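Local structure of rutinosidase (Aspergillus niger, 6I1A) at residues L261-S275 and F297-Y310. The protein is a secreted glycoside hydrolase of family 5 that acts as a rutinosidase and is also classed as an exo-1,3-beta-glucosidase. Numbering follows the deposited sequence.
Sequences LVFDTHHYYYEHMDS and FPVFVGEWAIQATY. With EDO (1,2-ethanediol), chain H; EDO (1,2-ethanediol), chain J; EDO (1,2-ethanediol), chain T.
Glu-303 meets two aromatic side chains of the neighbouring strand. Its CG sits over the centre of the His-266 imidazole, 3.6 Å above the ring plane, and the carboxylate continues across that face, its plane 21° from the ring's. With CG anti to the carbonyl carbon (chi1 -65°) and the chain extended beyond it, Glu-303 presents OE1 to Tyr-268, whose OH donates a 2.6 Å hydrogen bond to the anti side of OE1, somewhat out of the carboxylate plane. The Tyr-268 ring is turned 73° from the carboxylate and takes Trp-304 CA over one face. On the same side of the sheet, His-266 NE2 donates to Asp-264 OD2 at 2.9 Å, from above the carboxylate plane.

Parallel strand pairing sets these groups in place: Phe-300 N reaches Phe-263 O at 2.8 Å, and His-267 N bonds Glu-303 O past an inverse gamma turn centred on Val-301. Where residues 305-307 bow away from the partner strand and return at Thr-309, water 1 joins Tyr-269 N to the carbonyls of Ala-305 and Gln-307, and Tyr-269 O accepts from Thr-309 OG1 (2.9 Å) and Ser-275 OG (2.7 Å). At the other end, Leu-261 CD2 makes a CH-pi contact over the Phe-297 ring, 4.0 Å from its centroid.

Helix 280-290 links the strands in a TIM-barrel beta-alpha-beta unit. Arg-92 salt-bridges Asp-264 and Glu-303, and His-266 ND1 is hydrogen-bonded to Glu-194. Held by hydroxyl, arginine and ring face, Glu-303 is probably the nucleophile and Glu-194, in an Asn-Glu-Pro sequence, probably the acid/base of the two-carboxylate family 5 pattern.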
loop_
_atom_site.group_PDB
_atom_site.type_symbol
_atom_site.label_atom_id
_atom_site.label_comp_id
_atom_site.label_asym_id
_atom_site.label_seq_id
_atom_site.Cartn_x
_atom_site.Cartn_y
_atom_site.Cartn_z
ATOM N N LEU A 261 23.637 -11.180 -7.835
ATOM C CA LEU A 261 22.817 -10.141 -7.189
ATOM C C LEU A 261 21.750 -10.817 -6.336
ATOM O O LEU A 261 21.174 -11.840 -6.758
ATOM C CB LEU A 261 22.135 -9.361 -8.302
ATOM C CG LEU A 261 21.314 -8.154 -7.885
ATOM C CD1 LEU A 261 22.224 -7.026 -7.493
ATOM C CD2 LEU A 261 20.442 -7.768 -9.084
ATOM N N VAL A 262 21.470 -10.202 -5.207
ATOM C CA VAL A 262 20.342 -10.584 -4.330
ATOM C C VAL A 262 19.661 -9.301 -3.903
ATOM O O VAL A 262 20.339 -8.300 -3.607
ATOM C CB VAL A 262 20.868 -11.408 -3.140
ATOM C CG1 VAL A 262 21.950 -10.709 -2.337
ATOM C CG2 VAL A 262 19.730 -11.846 -2.192
ATOM N N PHE A 263 18.343 -9.302 -3.830
ATOM C CA PHE A 263 17.609 -8.144 -3.324
ATOM C C PHE A 263 17.482 -8.192 -1.802
ATOM O O PHE A 263 17.313 -9.282 -1.258
ATOM C CB PHE A 263 16.218 -8.079 -3.937
ATOM C CG PHE A 263 16.198 -7.715 -5.384
ATOM C CD1 PHE A 263 16.426 -6.412 -5.756
ATOM C CD2 PHE A 263 15.718 -8.621 -6.316
ATOM C CE1 PHE A 263 16.366 -6.034 -7.090
ATOM C CE2 PHE A 263 15.647 -8.261 -7.658
ATOM C CZ PHE A 263 15.952 -6.943 -8.028
ATOM N N ASP A 264 17.517 -7.030 -1.185
ATOM C CA ASP A 264 17.239 -6.881 0.269
ATOM C C ASP A 264 15.922 -6.141 0.395
ATOM O O ASP A 264 15.814 -4.942 0.013
ATOM C CB ASP A 264 18.335 -6.068 0.920
ATOM C CG ASP A 264 18.073 -5.693 2.365
ATOM O OD1 ASP A 264 17.077 -6.215 2.905
ATOM O OD2 ASP A 264 18.869 -4.926 3.005
ATOM N N THR A 265 14.873 -6.818 0.844
ATOM C CA THR A 265 13.588 -6.186 1.120
ATOM C C THR A 265 13.423 -5.876 2.600
ATOM O O THR A 265 13.938 -6.628 3.431
ATOM C CB THR A 265 12.421 -7.040 0.624
ATOM O OG1 THR A 265 12.553 -8.338 1.224
ATOM C CG2 THR A 265 12.383 -7.116 -0.890
ATOM N N HIS A 266 12.814 -4.742 2.891
ATOM C CA HIS A 266 12.611 -4.322 4.297
ATOM C C HIS A 266 11.114 -4.266 4.541
ATOM O O HIS A 266 10.417 -3.549 3.830
ATOM C CB HIS A 266 13.218 -2.934 4.555
ATOM C CG HIS A 266 14.693 -2.916 4.495
ATOM N ND1 HIS A 266 15.432 -1.754 4.734
ATOM C CD2 HIS A 266 15.586 -3.891 4.254
ATOM C CE1 HIS A 266 16.727 -2.041 4.613
ATOM N NE2 HIS A 266 16.870 -3.352 4.293
ATOM N N HIS A 267 10.614 -5.029 5.500
ATOM C CA HIS A 267 9.155 -5.108 5.771
ATOM C C HIS A 267 8.867 -4.759 7.221
ATOM O O HIS A 267 9.284 -5.522 8.120
ATOM C CB HIS A 267 8.636 -6.543 5.464
ATOM C CG HIS A 267 8.761 -6.927 4.032
ATOM N ND1 HIS A 267 8.322 -6.131 3.007
ATOM C CD2 HIS A 267 9.314 -8.040 3.487
ATOM C CE1 HIS A 267 8.568 -6.780 1.857
ATOM N NE2 HIS A 267 9.194 -7.939 2.112
ATOM N N TYR A 268 8.149 -3.673 7.412
ATOM C CA TYR A 268 7.753 -3.180 8.735
ATOM C C TYR A 268 6.271 -2.928 8.781
ATOM O O TYR A 268 5.585 -2.804 7.761
ATOM C CB TYR A 268 8.542 -1.900 9.055
ATOM C CG TYR A 268 10.004 -2.115 9.335
ATOM C CD1 TYR A 268 10.406 -2.701 10.518
ATOM C CD2 TYR A 268 10.991 -1.752 8.420
ATOM C CE1 TYR A 268 11.739 -2.846 10.857
ATOM C CE2 TYR A 268 12.327 -1.871 8.766
ATOM C CZ TYR A 268 12.693 -2.426 9.964
ATOM O OH TYR A 268 14.040 -2.455 10.328
ATOM N N TYR A 269 5.771 -2.872 10.004
ATOM C CA TYR A 269 4.303 -2.865 10.285
ATOM C C TYR A 269 3.891 -1.822 11.302
ATOM O O TYR A 269 2.715 -1.810 11.666
ATOM C CB TYR A 269 3.873 -4.256 10.730
ATOM C CG TYR A 269 4.328 -5.303 9.762
ATOM C CD1 TYR A 269 3.673 -5.576 8.565
ATOM C CD2 TYR A 269 5.462 -6.043 10.037
ATOM C CE1 TYR A 269 4.174 -6.471 7.638
ATOM C CE2 TYR A 269 5.982 -6.938 9.125
ATOM C CZ TYR A 269 5.352 -7.158 7.910
ATOM O OH TYR A 269 5.840 -8.015 6.976
ATOM N N TYR A 270 4.803 -0.978 11.769
ATOM C CA TYR A 270 4.606 -0.190 13.010
ATOM C C TYR A 270 3.926 1.143 12.726
ATOM O O TYR A 270 3.541 1.841 13.700
ATOM C CB TYR A 270 5.934 0.028 13.757
ATOM C CG TYR A 270 6.991 0.767 12.974
ATOM C CD1 TYR A 270 7.010 2.148 12.870
ATOM C CD2 TYR A 270 7.997 0.095 12.311
ATOM C CE1 TYR A 270 7.951 2.806 12.082
ATOM C CE2 TYR A 270 8.969 0.737 11.548
ATOM C CZ TYR A 270 8.962 2.107 11.458
ATOM O OH TYR A 270 9.953 2.764 10.704
ATOM N N GLU A 271 3.738 1.528 11.443
ATOM C CA GLU A 271 2.895 2.716 11.140
ATOM C C GLU A 271 2.200 2.514 9.795
ATOM O O GLU A 271 2.614 1.699 8.961
ATOM C CB GLU A 271 3.732 3.987 11.118
ATOM C CG GLU A 271 4.822 3.983 10.067
ATOM C CD GLU A 271 5.809 5.157 10.168
ATOM O OE1 GLU A 271 5.848 5.828 11.199
ATOM O OE2 GLU A 271 6.629 5.279 9.221
ATOM N N HIS A 272 1.186 3.363 9.571
ATOM C CA HIS A 272 0.570 3.565 8.237
ATOM C C HIS A 272 -0.235 2.358 7.730
ATOM O O HIS A 272 -0.418 2.208 6.526
ATOM C CB HIS A 272 1.641 3.964 7.197
ATOM C CG HIS A 272 2.317 5.243 7.561
ATOM N ND1 HIS A 272 3.596 5.557 7.096
ATOM C CD2 HIS A 272 1.881 6.305 8.271
ATOM C CE1 HIS A 272 3.907 6.744 7.548
ATOM N NE2 HIS A 272 2.889 7.243 8.263
ATOM N N MET A 273 -0.735 1.531 8.648
ATOM C CA MET A 273 -1.600 0.416 8.243
ATOM C C MET A 273 -2.403 -0.014 9.474
ATOM O O MET A 273 -2.063 0.304 10.581
ATOM C CB MET A 273 -0.792 -0.755 7.666
ATOM C CG MET A 273 0.136 -1.358 8.678
ATOM S SD MET A 273 1.337 -2.527 7.963
ATOM C CE MET A 273 2.468 -1.373 7.201
ATOM N N ASP A 274 -3.431 -0.808 9.212
ATOM C CA ASP A 274 -4.324 -1.332 10.271
ATOM C C ASP A 274 -3.795 -2.647 10.820
ATOM O O ASP A 274 -4.557 -3.618 11.095
ATOM C CB ASP A 274 -5.718 -1.420 9.689
ATOM C CG ASP A 274 -6.331 -0.054 9.425
ATOM O OD1 ASP A 274 -6.097 0.830 10.270
ATOM O OD2 ASP A 274 -6.990 0.064 8.410
ATOM N N SER A 275 -2.480 -2.722 11.041
ATOM C CA SER A 275 -1.874 -3.905 11.631
ATOM C C SER A 275 -2.076 -3.952 13.159
ATOM O O SER A 275 -2.064 -2.897 13.815
ATOM C CB SER A 275 -0.432 -3.998 11.290
ATOM O OG SER A 275 0.247 -2.872 11.777
ATOM N N PHE A 297 15.697 -13.120 -9.539
ATOM C CA PHE A 297 16.760 -13.051 -8.533
ATOM C C PHE A 297 16.263 -13.479 -7.141
ATOM O O PHE A 297 15.087 -13.348 -6.813
ATOM C CB PHE A 297 17.276 -11.613 -8.439
ATOM C CG PHE A 297 17.939 -11.137 -9.727
ATOM C CD1 PHE A 297 19.203 -11.582 -10.022
ATOM C CD2 PHE A 297 17.272 -10.283 -10.581
ATOM C CE1 PHE A 297 19.801 -11.214 -11.220
ATOM C CE2 PHE A 297 17.884 -9.892 -11.784
ATOM C CZ PHE A 297 19.131 -10.360 -12.077
ATOM N N PRO A 298 17.215 -13.924 -6.308
ATOM C CA PRO A 298 16.874 -14.284 -4.934
ATOM C C PRO A 298 16.606 -13.005 -4.132
ATOM O O PRO A 298 17.094 -11.902 -4.455
ATOM C CB PRO A 298 18.064 -15.035 -4.411
ATOM C CG PRO A 298 19.234 -14.533 -5.275
ATOM C CD PRO A 298 18.602 -14.235 -6.601
ATOM N N VAL A 299 15.826 -13.159 -3.045
ATOM C CA VAL A 299 15.423 -12.087 -2.127
ATOM C C VAL A 299 15.798 -12.506 -0.707
ATOM O O VAL A 299 15.601 -13.643 -0.319
ATOM C CB VAL A 299 13.922 -11.808 -2.243
ATOM C CG1 VAL A 299 13.398 -10.825 -1.177
ATOM C CG2 VAL A 299 13.602 -11.294 -3.645
ATOM N N PHE A 300 16.291 -11.566 0.055
ATOM C CA PHE A 300 16.534 -11.718 1.505
ATOM C C PHE A 300 15.826 -10.567 2.228
ATOM O O PHE A 300 15.944 -9.433 1.791
ATOM C CB PHE A 300 18.023 -11.675 1.770
ATOM C CG PHE A 300 18.478 -11.924 3.184
ATOM C CD1 PHE A 300 18.415 -13.207 3.715
ATOM C CD2 PHE A 300 18.951 -10.909 3.998
ATOM C CE1 PHE A 300 18.829 -13.465 5.026
ATOM C CE2 PHE A 300 19.361 -11.144 5.299
ATOM C CZ PHE A 300 19.333 -12.436 5.785
ATOM N N VAL A 301 15.107 -10.851 3.315
ATOM C CA VAL A 301 14.352 -9.823 4.041
ATOM C C VAL A 301 15.321 -9.246 5.055
ATOM O O VAL A 301 15.413 -9.721 6.215
ATOM C CB VAL A 301 13.059 -10.375 4.659
ATOM C CG1 VAL A 301 12.347 -9.290 5.439
ATOM C CG2 VAL A 301 12.176 -10.904 3.555
ATOM N N GLY A 302 16.150 -8.291 4.630
ATOM C CA GLY A 302 17.252 -7.830 5.483
ATOM C C GLY A 302 16.867 -7.006 6.689
ATOM O O GLY A 302 17.766 -6.794 7.548
ATOM N N GLU A 303 15.665 -6.500 6.744
ATOM C CA GLU A 303 15.163 -5.819 7.950
ATOM C C GLU A 303 13.677 -6.143 8.064
ATOM O O GLU A 303 12.931 -6.040 7.074
ATOM C CB GLU A 303 15.279 -4.310 7.924
ATOM C CG GLU A 303 16.686 -3.784 7.910
ATOM C CD GLU A 303 16.764 -2.279 8.066
ATOM O OE1 GLU A 303 15.766 -1.620 8.533
ATOM O OE2 GLU A 303 17.805 -1.696 7.670
ATOM N N TRP A 304 13.257 -6.390 9.304
ATOM C CA TRP A 304 11.838 -6.516 9.702
ATOM C C TRP A 304 11.776 -6.505 11.209
ATOM O O TRP A 304 12.789 -6.703 11.906
ATOM C CB TRP A 304 11.180 -7.781 9.113
ATOM C CG TRP A 304 11.623 -9.053 9.780
ATOM C CD1 TRP A 304 12.840 -9.655 9.773
ATOM C CD2 TRP A 304 10.777 -9.880 10.625
ATOM N NE1 TRP A 304 12.796 -10.827 10.500
ATOM C CE2 TRP A 304 11.554 -10.983 11.043
ATOM C CE3 TRP A 304 9.437 -9.780 11.026
ATOM C CZ2 TRP A 304 10.999 -11.999 11.820
ATOM C CZ3 TRP A 304 8.893 -10.800 11.795
ATOM C CH2 TRP A 304 9.698 -11.857 12.177
ATOM N N ALA A 305 10.573 -6.266 11.740
ATOM C CA ALA A 305 10.307 -6.337 13.170
ATOM C C ALA A 305 8.822 -6.548 13.363
ATOM O O ALA A 305 8.058 -6.280 12.468
ATOM C CB ALA A 305 10.828 -5.127 13.900
ATOM N N ILE A 306 8.430 -6.970 14.577
ATOM C CA ILE A 306 7.016 -7.379 14.863
ATOM C C ILE A 306 6.159 -6.263 15.420
ATOM O O ILE A 306 4.953 -6.546 15.646
ATOM C CB ILE A 306 6.970 -8.607 15.784
ATOM C CG1 ILE A 306 7.558 -8.331 17.145
ATOM C CG2 ILE A 306 7.556 -9.793 15.102
ATOM C CD1 ILE A 306 7.121 -9.391 18.181
ATOM N N GLN A 307 6.632 -5.051 15.690
ATOM C CA GLN A 307 5.733 -4.006 16.205
ATOM C C GLN A 307 4.665 -3.692 15.173
ATOM O O GLN A 307 4.959 -3.418 13.976
ATOM C CB GLN A 307 6.482 -2.749 16.591
ATOM C CG GLN A 307 5.520 -1.694 17.173
ATOM C CD GLN A 307 6.139 -0.358 17.466
ATOM O OE1 GLN A 307 7.362 -0.239 17.675
ATOM N NE2 GLN A 307 5.308 0.674 17.514
ATOM N N ALA A 308 3.398 -3.764 15.617
ATOM C CA ALA A 308 2.225 -3.343 14.817
ATOM C C ALA A 308 1.841 -1.881 15.052
ATOM O O ALA A 308 2.343 -1.223 15.974
ATOM C CB ALA A 308 1.081 -4.266 15.171
ATOM N N THR A 309 0.973 -1.345 14.196
ATOM C CA THR A 309 0.535 0.049 14.315
ATOM C C THR A 309 -0.409 0.200 15.512
ATOM O O THR A 309 -0.291 1.204 16.241
ATOM C CB THR A 309 -0.095 0.519 13.011
ATOM O OG1 THR A 309 0.895 0.477 11.961
ATOM C CG2 THR A 309 -0.619 1.935 13.140
ATOM N N TYR A 310 -1.255 -0.788 15.720
ATOM C CA TYR A 310 -2.242 -0.743 16.820
ATOM C C TYR A 310 -2.170 -2.017 17.636
ATOM O O TYR A 310 -1.728 -3.077 17.223
ATOM C CB TYR A 310 -3.646 -0.651 16.200
ATOM C CG TYR A 310 -3.908 0.527 15.327
ATOM C CD1 TYR A 310 -4.139 1.785 15.873
ATOM C CD2 TYR A 310 -3.802 0.470 13.945
ATOM C CE1 TYR A 310 -4.355 2.907 15.086
ATOM C CE2 TYR A 310 -4.033 1.585 13.146
ATOM C CZ TYR A 310 -4.276 2.828 13.708
ATOM O OH TYR A 310 -4.522 3.915 12.891
HETATM C C1 EDO H . 13.535 -4.527 -4.290
HETATM O O1 EDO H . 12.921 -3.347 -4.710
HETATM C C2 EDO H . 13.881 -4.382 -2.867
HETATM O O2 EDO H . 15.208 -4.482 -2.680
HETATM C C1 EDO J . 22.897 -14.844 -6.883
HETATM O O1 EDO J . 22.040 -14.239 -7.759
HETATM C C2 EDO J . 23.851 -15.803 -7.583
HETATM O O2 EDO J . 23.195 -16.932 -8.192
HETATM C C1 EDO T . 4.139 10.761 8.310
HETATM O O1 EDO T . 4.739 9.444 8.519
HETATM C C2 EDO T . 2.987 11.092 9.181
HETATM O O2 EDO T . 2.048 10.029 9.315
HETATM O O HOH W 1 7.212 -3.555 12.443
HETATM O O HOH W 2 -4.609 3.204 10.079
#